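Local structure of acetone carboxylase alpha subunit (Xanthobacter autotrophicus Py2, 5M45) at residues K280-V291 / R413-Y424. The protein is the alpha subunit of a bacterial acetone carboxylase, a manganese-containing protein of the hydantoinase B/oxoprolinase family that assembles with other protein chains. Residues are numbered along the deposited sequence; the frame is centred on the assembly and turned at random.
Sequences KAMTIPGTYRQV and RGLSRSYFGRGY
At the C-terminal end of helix 257-282, the guanidinium of R422 from helix 401-422 meets the last carbonyls of that helix and that of T283, just beyond it. Its chain is extended from CG to NE, with CG anti to the backbone N (chi1 -165°), and this carries the guanidinium across to the helix end. R422 NH1 donates to K280 O and T283 O, each at 2.9 Å, K280 O lying in the guanidinium plane while NH1 stands above that carbonyl's own plane. A281 O sits over the centre of one guanidinium face, 3.2 Å from R422 CZ, with poor angles for bonding; a water links this oxygen to Y424 OH, which also hydrogen-bonds to the backbone of another protein's chain. Arginine suits the place because one flat group can bond two carbonyls at its edge while a third lies over its face, and its charge would probably favour the negative end of the helix dipole.

T283 leaves the helix, and its CB rests 3.3 Å from S418 OG. That hydroxyl (chi1 81°) donates to L415 O; serine is small enough to sit against T283.

The chain then enters strand 286-297, within this chain the outermost of a mixed sheet that continues into another protein's chain, and 286-291 runs obliquely antiparallel to 413-422. Y288 OH donates to I284 O at 2.6 Å and also touches S418 CB. G414 lets the strand come close: Q290 OE1 lies 3.3 Å from G414 CA, where a side chain would collide. Farther along, R413 NH2 donates to V291 O at 3.1 Å, exactly in the guanidinium plane, and two waters join the same residues.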
ATOM      1  N   LYS A 280      23.548 -40.425  -0.208  1.00 18.58           N
ATOM      2  CA  LYS A 280      24.354 -41.633   0.095  1.00 19.79           C
ATOM      3  C   LYS A 280      25.370 -41.988  -0.986  1.00 19.60           C
ATOM      4  O   LYS A 280      26.373 -42.615  -0.679  1.00 20.22           O
ATOM      5  CB  LYS A 280      23.459 -42.835   0.355  1.00 20.97           C
ATOM      6  CG  LYS A 280      22.513 -42.631   1.524  1.00 22.11           C
ATOM      7  CD  LYS A 280      22.238 -43.867   2.322  1.00 23.82           C
ATOM      8  CE  LYS A 280      21.257 -44.772   1.670  1.00 24.64           C
ATOM      9  NZ  LYS A 280      20.930 -45.814   2.686  1.00 25.60           N
ATOM     10  N   ALA A 281      25.123 -41.579  -2.231  1.00 19.15           N
ATOM     11  CA  ALA A 281      26.069 -41.820  -3.337  1.00 19.06           C
ATOM     12  C   ALA A 281      27.235 -40.805  -3.410  1.00 18.77           C
ATOM     13  O   ALA A 281      28.322 -41.178  -3.878  1.00 18.66           O
ATOM     14  CB  ALA A 281      25.325 -41.870  -4.676  1.00 19.02           C
ATOM     15  N   MET A 282      27.021 -39.552  -2.952  1.00 18.17           N
ATOM     16  CA  MET A 282      27.930 -38.455  -3.241  1.00 18.13           C
ATOM     17  C   MET A 282      28.668 -37.869  -2.029  1.00 17.48           C
ATOM     18  O   MET A 282      29.738 -37.285  -2.192  1.00 17.10           O
ATOM     19  CB  MET A 282      27.168 -37.301  -3.927  1.00 18.72           C
ATOM     20  CG  MET A 282      26.631 -37.548  -5.323  1.00 19.47           C
ATOM     21  SD  MET A 282      25.603 -36.150  -5.934  1.00 20.87           S
ATOM     22  CE  MET A 282      26.870 -34.973  -6.266  1.00 20.80           C
ATOM     23  N   THR A 283      28.094 -37.986  -0.819  1.00 15.93           N
ATOM     24  CA  THR A 283      28.579 -37.263   0.343  1.00 15.29           C
ATOM     25  C   THR A 283      29.264 -38.204   1.362  1.00 15.37           C
ATOM     26  O   THR A 283      29.671 -39.336   0.995  1.00 15.32           O
ATOM     27  CB  THR A 283      27.453 -36.397   1.003  1.00 15.05           C
ATOM     28  OG1 THR A 283      26.523 -37.232   1.716  1.00 14.98           O
ATOM     29  CG2 THR A 283      26.729 -35.539  -0.029  1.00 14.84           C
ATOM     30  N   ILE A 284      29.421 -37.738   2.615  1.00 15.05           N
ATOM     31  CA  ILE A 284      30.029 -38.490   3.704  1.00 15.20           C
ATOM     32  C   ILE A 284      29.241 -38.134   4.986  1.00 15.03           C
ATOM     33  O   ILE A 284      29.021 -36.945   5.257  1.00 15.02           O
ATOM     34  CB  ILE A 284      31.521 -38.070   3.899  1.00 15.18           C
ATOM     35  CG1 ILE A 284      32.347 -38.318   2.629  1.00 15.30           C
ATOM     36  CG2 ILE A 284      32.153 -38.843   5.062  1.00 15.38           C
ATOM     37  CD1 ILE A 284      33.782 -37.819   2.691  1.00 15.38           C
ATOM     38  N   PRO A 285      28.836 -39.128   5.804  1.00 15.07           N
ATOM     39  CA  PRO A 285      28.168 -38.779   7.051  1.00 14.92           C
ATOM     40  C   PRO A 285      29.096 -38.045   8.017  1.00 14.91           C
ATOM     41  O   PRO A 285      30.290 -38.323   8.044  1.00 14.97           O
ATOM     42  CB  PRO A 285      27.782 -40.148   7.638  1.00 15.25           C
ATOM     43  CG  PRO A 285      28.798 -41.098   7.069  1.00 15.52           C
ATOM     44  CD  PRO A 285      29.059 -40.584   5.689  1.00 15.28           C
ATOM     45  N   GLY A 286      28.539 -37.135   8.811  1.00 14.90           N
ATOM     46  CA  GLY A 286      29.336 -36.303   9.705  1.00 15.10           C
ATOM     47  C   GLY A 286      28.713 -34.958  10.041  1.00 14.83           C
ATOM     48  O   GLY A 286      27.542 -34.694   9.673  1.00 14.87           O
ATOM     49  N   THR A 287      29.469 -34.136  10.767  1.00 14.83           N
ATOM     50  CA  THR A 287      29.059 -32.783  11.107  1.00 14.99           C
ATOM     51  C   THR A 287      29.972 -31.769  10.410  1.00 14.90           C
ATOM     52  O   THR A 287      31.191 -31.903  10.489  1.00 14.87           O
ATOM     53  CB  THR A 287      29.056 -32.543  12.624  1.00 15.14           C
ATOM     54  OG1 THR A 287      28.180 -33.481  13.227  1.00 15.48           O
ATOM     55  CG2 THR A 287      28.586 -31.147  12.971  1.00 15.01           C
ATOM     56  N   TYR A 288      29.361 -30.809   9.726  1.00 14.67           N
ATOM     57  CA  TYR A 288      30.041 -29.752   8.939  1.00 14.53           C
ATOM     58  C   TYR A 288      29.654 -28.389   9.543  1.00 14.54           C
ATOM     59  O   TYR A 288      28.446 -28.142   9.773  1.00 14.72           O
ATOM     60  CB  TYR A 288      29.593 -29.802   7.460  1.00 14.43           C
ATOM     61  CG  TYR A 288      29.846 -31.141   6.756  1.00 14.67           C
ATOM     62  CD1 TYR A 288      29.010 -32.249   6.977  1.00 14.97           C
ATOM     63  CD2 TYR A 288      30.888 -31.296   5.863  1.00 14.71           C
ATOM     64  CE1 TYR A 288      29.246 -33.470   6.373  1.00 15.19           C
ATOM     65  CE2 TYR A 288      31.120 -32.515   5.235  1.00 15.09           C
ATOM     66  CZ  TYR A 288      30.304 -33.604   5.491  1.00 15.14           C
ATOM     67  OH  TYR A 288      30.539 -34.822   4.876  1.00 15.51           O
ATOM     68  N   ARG A 289      30.633 -27.514   9.807  1.00 14.22           N
ATOM     69  CA  ARG A 289      30.379 -26.228  10.448  1.00 14.08           C
ATOM     70  C   ARG A 289      30.932 -25.087   9.565  1.00 13.75           C
ATOM     71  O   ARG A 289      32.060 -25.157   9.100  1.00 13.62           O
ATOM     72  CB  ARG A 289      31.011 -26.171  11.860  1.00 14.45           C
ATOM     73  CG  ARG A 289      30.649 -27.353  12.758  1.00 14.78           C
ATOM     74  CD  ARG A 289      31.372 -27.323  14.120  1.00 15.28           C
ATOM     75  NE  ARG A 289      31.178 -28.621  14.809  1.00 15.70           N
ATOM     76  CZ  ARG A 289      31.891 -29.727  14.591  1.00 16.29           C
ATOM     77  NH1 ARG A 289      32.951 -29.764  13.742  1.00 16.38           N
ATOM     78  NH2 ARG A 289      31.588 -30.815  15.262  1.00 16.68           N
ATOM     79  N   GLN A 290      30.108 -24.065   9.340  1.00 13.26           N
ATOM     80  CA  GLN A 290      30.446 -22.936   8.465  1.00 13.17           C
ATOM     81  C   GLN A 290      29.587 -21.708   8.799  1.00 13.03           C
ATOM     82  O   GLN A 290      28.606 -21.811   9.569  1.00 13.14           O
ATOM     83  CB  GLN A 290      30.339 -23.323   6.976  1.00 13.06           C
ATOM     84  CG  GLN A 290      28.991 -23.924   6.548  1.00 13.00           C
ATOM     85  CD  GLN A 290      28.869 -25.435   6.885  1.00 13.15           C
ATOM     86  OE1 GLN A 290      29.705 -26.236   6.452  1.00 12.95           O
ATOM     87  NE2 GLN A 290      27.851 -25.802   7.673  1.00 13.12           N
ATOM     88  N   VAL A 291      29.956 -20.548   8.239  1.00 12.81           N
ATOM     89  CA  VAL A 291      29.288 -19.284   8.574  1.00 12.65           C
ATOM     90  C   VAL A 291      29.388 -18.282   7.403  1.00 12.57           C
ATOM     91  O   VAL A 291      30.347 -18.328   6.609  1.00 13.00           O
ATOM     92  CB  VAL A 291      29.829 -18.706   9.892  1.00 12.72           C
ATOM     93  CG1 VAL A 291      31.295 -18.369   9.791  1.00 12.80           C
ATOM     94  CG2 VAL A 291      29.039 -17.497  10.372  1.00 12.68           C
ATOM     95  N   ARG A 413      30.237 -24.764   0.615  1.00 15.71           N
ATOM     96  CA  ARG A 413      31.522 -25.160   1.159  1.00 15.54           C
ATOM     97  C   ARG A 413      31.439 -26.452   1.980  1.00 15.70           C
ATOM     98  O   ARG A 413      32.289 -27.356   1.851  1.00 15.69           O
ATOM     99  CB  ARG A 413      32.157 -24.036   1.998  1.00 15.60           C
ATOM    100  CG  ARG A 413      32.450 -22.782   1.194  1.00 15.43           C
ATOM    101  CD  ARG A 413      33.487 -21.847   1.875  1.00 15.15           C
ATOM    102  NE  ARG A 413      33.101 -21.470   3.232  1.00 14.97           N
ATOM    103  CZ  ARG A 413      32.257 -20.476   3.557  1.00 14.84           C
ATOM    104  NH1 ARG A 413      31.675 -19.688   2.641  1.00 14.54           N
ATOM    105  NH2 ARG A 413      31.999 -20.249   4.855  1.00 15.00           N
ATOM    106  N   GLY A 414      30.413 -26.561   2.822  1.00 15.53           N
ATOM    107  CA  GLY A 414      30.234 -27.796   3.584  1.00 15.88           C
ATOM    108  C   GLY A 414      30.011 -29.012   2.714  1.00 15.93           C
ATOM    109  O   GLY A 414      30.676 -30.044   2.883  1.00 15.89           O
ATOM    110  N   LEU A 415      29.055 -28.906   1.782  1.00 15.60           N
ATOM    111  CA  LEU A 415      28.829 -30.004   0.832  1.00 15.60           C
ATOM    112  C   LEU A 415      30.069 -30.343   0.024  1.00 15.57           C
ATOM    113  O   LEU A 415      30.334 -31.529  -0.219  1.00 15.84           O
ATOM    114  CB  LEU A 415      27.649 -29.727  -0.124  1.00 15.51           C
ATOM    115  CG  LEU A 415      26.223 -29.993   0.348  1.00 15.68           C
ATOM    116  CD1 LEU A 415      25.211 -29.484  -0.693  1.00 15.64           C
ATOM    117  CD2 LEU A 415      26.012 -31.473   0.561  1.00 15.92           C
ATOM    118  N   SER A 416      30.829 -29.331  -0.386  1.00 14.79           N
ATOM    119  CA  SER A 416      32.066 -29.582  -1.129  1.00 14.83           C
ATOM    120  C   SER A 416      33.134 -30.330  -0.352  1.00 14.74           C
ATOM    121  O   SER A 416      33.914 -31.064  -0.954  1.00 14.64           O
ATOM    122  CB  SER A 416      32.627 -28.271  -1.728  1.00 14.68           C
ATOM    123  OG  SER A 416      31.715 -27.734  -2.687  1.00 14.23           O
ATOM    124  N   ARG A 417      33.164 -30.210   0.971  1.00 14.98           N
ATOM    125  CA  ARG A 417      34.113 -31.027   1.761  1.00 15.38           C
ATOM    126  C   ARG A 417      33.784 -32.512   1.647  1.00 15.15           C
ATOM    127  O   ARG A 417      34.694 -33.334   1.608  1.00 14.92           O
ATOM    128  CB  ARG A 417      34.173 -30.602   3.238  1.00 16.01           C
ATOM    129  CG  ARG A 417      34.784 -29.240   3.461  1.00 16.41           C
ATOM    130  CD  ARG A 417      34.853 -28.875   4.936  1.00 16.78           C
ATOM    131  NE  ARG A 417      35.144 -27.458   5.023  1.00 17.21           N
ATOM    132  CZ  ARG A 417      36.329 -26.900   4.818  1.00 17.41           C
ATOM    133  NH1 ARG A 417      37.400 -27.656   4.557  1.00 17.99           N
ATOM    134  NH2 ARG A 417      36.442 -25.562   4.908  1.00 17.41           N
ATOM    135  N   SER A 418      32.487 -32.853   1.596  1.00 14.76           N
ATOM    136  CA  SER A 418      32.043 -34.259   1.413  1.00 14.85           C
ATOM    137  C   SER A 418      32.469 -34.773   0.025  1.00 14.57           C
ATOM    138  O   SER A 418      33.060 -35.849  -0.095  1.00 14.51           O
ATOM    139  CB  SER A 418      30.518 -34.429   1.646  1.00 14.81           C
ATOM    140  OG  SER A 418      29.689 -34.074   0.545  1.00 14.94           O
ATOM    141  N   TYR A 419      32.226 -33.960  -1.004  1.00 14.40           N
ATOM    142  CA  TYR A 419      32.603 -34.311  -2.379  1.00 14.45           C
ATOM    143  C   TYR A 419      34.106 -34.490  -2.541  1.00 14.76           C
ATOM    144  O   TYR A 419      34.572 -35.471  -3.173  1.00 15.17           O
ATOM    145  CB  TYR A 419      32.127 -33.242  -3.387  1.00 14.44           C
ATOM    146  CG  TYR A 419      30.644 -32.883  -3.423  1.00 14.14           C
ATOM    147  CD1 TYR A 419      29.648 -33.779  -3.039  1.00 14.37           C
ATOM    148  CD2 TYR A 419      30.245 -31.620  -3.898  1.00 14.16           C
ATOM    149  CE1 TYR A 419      28.287 -33.437  -3.127  1.00 14.35           C
ATOM    150  CE2 TYR A 419      28.900 -31.269  -4.009  1.00 14.11           C
ATOM    151  CZ  TYR A 419      27.928 -32.173  -3.620  1.00 14.22           C
ATOM    152  OH  TYR A 419      26.612 -31.821  -3.729  1.00 14.15           O
ATOM    153  N   PHE A 420      34.866 -33.569  -1.960  1.00 14.62           N
ATOM    154  CA  PHE A 420      36.326 -33.594  -2.027  1.00 14.80           C
ATOM    155  C   PHE A 420      36.919 -34.820  -1.336  1.00 14.81           C
ATOM    156  O   PHE A 420      37.796 -35.517  -1.908  1.00 14.86           O
ATOM    157  CB  PHE A 420      36.942 -32.290  -1.451  1.00 14.92           C
ATOM    158  CG  PHE A 420      38.415 -32.214  -1.651  1.00 15.27           C
ATOM    159  CD1 PHE A 420      39.288 -32.837  -0.732  1.00 15.67           C
ATOM    160  CD2 PHE A 420      38.947 -31.663  -2.815  1.00 15.29           C
ATOM    161  CE1 PHE A 420      40.671 -32.850  -0.968  1.00 15.81           C
ATOM    162  CE2 PHE A 420      40.320 -31.679  -3.040  1.00 15.59           C
ATOM    163  CZ  PHE A 420      41.172 -32.241  -2.112  1.00 15.88           C
ATOM    164  N   GLY A 421      36.420 -35.105  -0.134  1.00 14.74           N
ATOM    165  CA  GLY A 421      36.844 -36.280   0.624  1.00 14.78           C
ATOM    166  C   GLY A 421      36.602 -37.592  -0.071  1.00 14.96           C
ATOM    167  O   GLY A 421      37.433 -38.513   0.008  1.00 15.28           O
ATOM    168  N   ARG A 422      35.479 -37.685  -0.779  1.00 14.76           N
ATOM    169  CA  ARG A 422      35.078 -38.915  -1.441  1.00 14.93           C
ATOM    170  C   ARG A 422      35.684 -39.094  -2.828  1.00 15.24           C
ATOM    171  O   ARG A 422      35.719 -40.219  -3.341  1.00 15.44           O
ATOM    172  CB  ARG A 422      33.551 -39.005  -1.509  1.00 14.76           C
ATOM    173  CG  ARG A 422      33.023 -40.379  -1.850  1.00 14.84           C
ATOM    174  CD  ARG A 422      31.591 -40.566  -1.419  1.00 14.61           C
ATOM    175  NE  ARG A 422      31.099 -41.912  -1.705  1.00 14.70           N
ATOM    176  CZ  ARG A 422      29.898 -42.356  -1.353  1.00 14.61           C
ATOM    177  NH1 ARG A 422      29.048 -41.581  -0.680  1.00 14.34           N
ATOM    178  NH2 ARG A 422      29.510 -43.552  -1.693  1.00 14.76           N
ATOM    179  N   GLY A 423      36.178 -38.007  -3.430  1.00 15.41           N
ATOM    180  CA  GLY A 423      36.783 -38.064  -4.781  1.00 15.60           C
ATOM    181  C   GLY A 423      35.936 -37.541  -5.924  1.00 15.56           C
ATOM    182  O   GLY A 423      36.400 -37.584  -7.076  1.00 15.49           O
ATOM    183  N   TYR A 424      34.723 -37.038  -5.625  1.00 15.44           N
ATOM    184  CA  TYR A 424      33.866 -36.392  -6.644  1.00 15.50           C
ATOM    185  C   TYR A 424      34.288 -34.916  -6.849  1.00 15.34           C
ATOM    186  O   TYR A 424      33.512 -33.986  -6.673  1.00 15.13           O
ATOM    187  CB  TYR A 424      32.354 -36.588  -6.340  1.00 15.40           C
ATOM    188  CG  TYR A 424      31.991 -38.063  -6.291  1.00 15.68           C
ATOM    189  CD1 TYR A 424      32.164 -38.889  -7.423  1.00 16.08           C
ATOM    190  CD2 TYR A 424      31.542 -38.669  -5.123  1.00 15.76           C
ATOM    191  CE1 TYR A 424      31.940 -40.267  -7.359  1.00 16.24           C
ATOM    192  CE2 TYR A 424      31.301 -40.031  -5.050  1.00 16.02           C
ATOM    193  CZ  TYR A 424      31.509 -40.831  -6.161  1.00 16.30           C
ATOM    194  OH  TYR A 424      31.234 -42.177  -6.085  1.00 16.42           O
TER
HETATM  195  O   HOH W   1      28.533 -43.653  -5.163  1.00 15.32           O
HETATM  196  O   HOH W   2      32.287 -27.164   6.365  1.00 25.66           O
HETATM  197  O   HOH W   3      30.205 -17.463   3.695  1.00 12.10           O
HETATM  198  O   HOH W   4      32.984 -21.131   7.384  1.00 12.25           O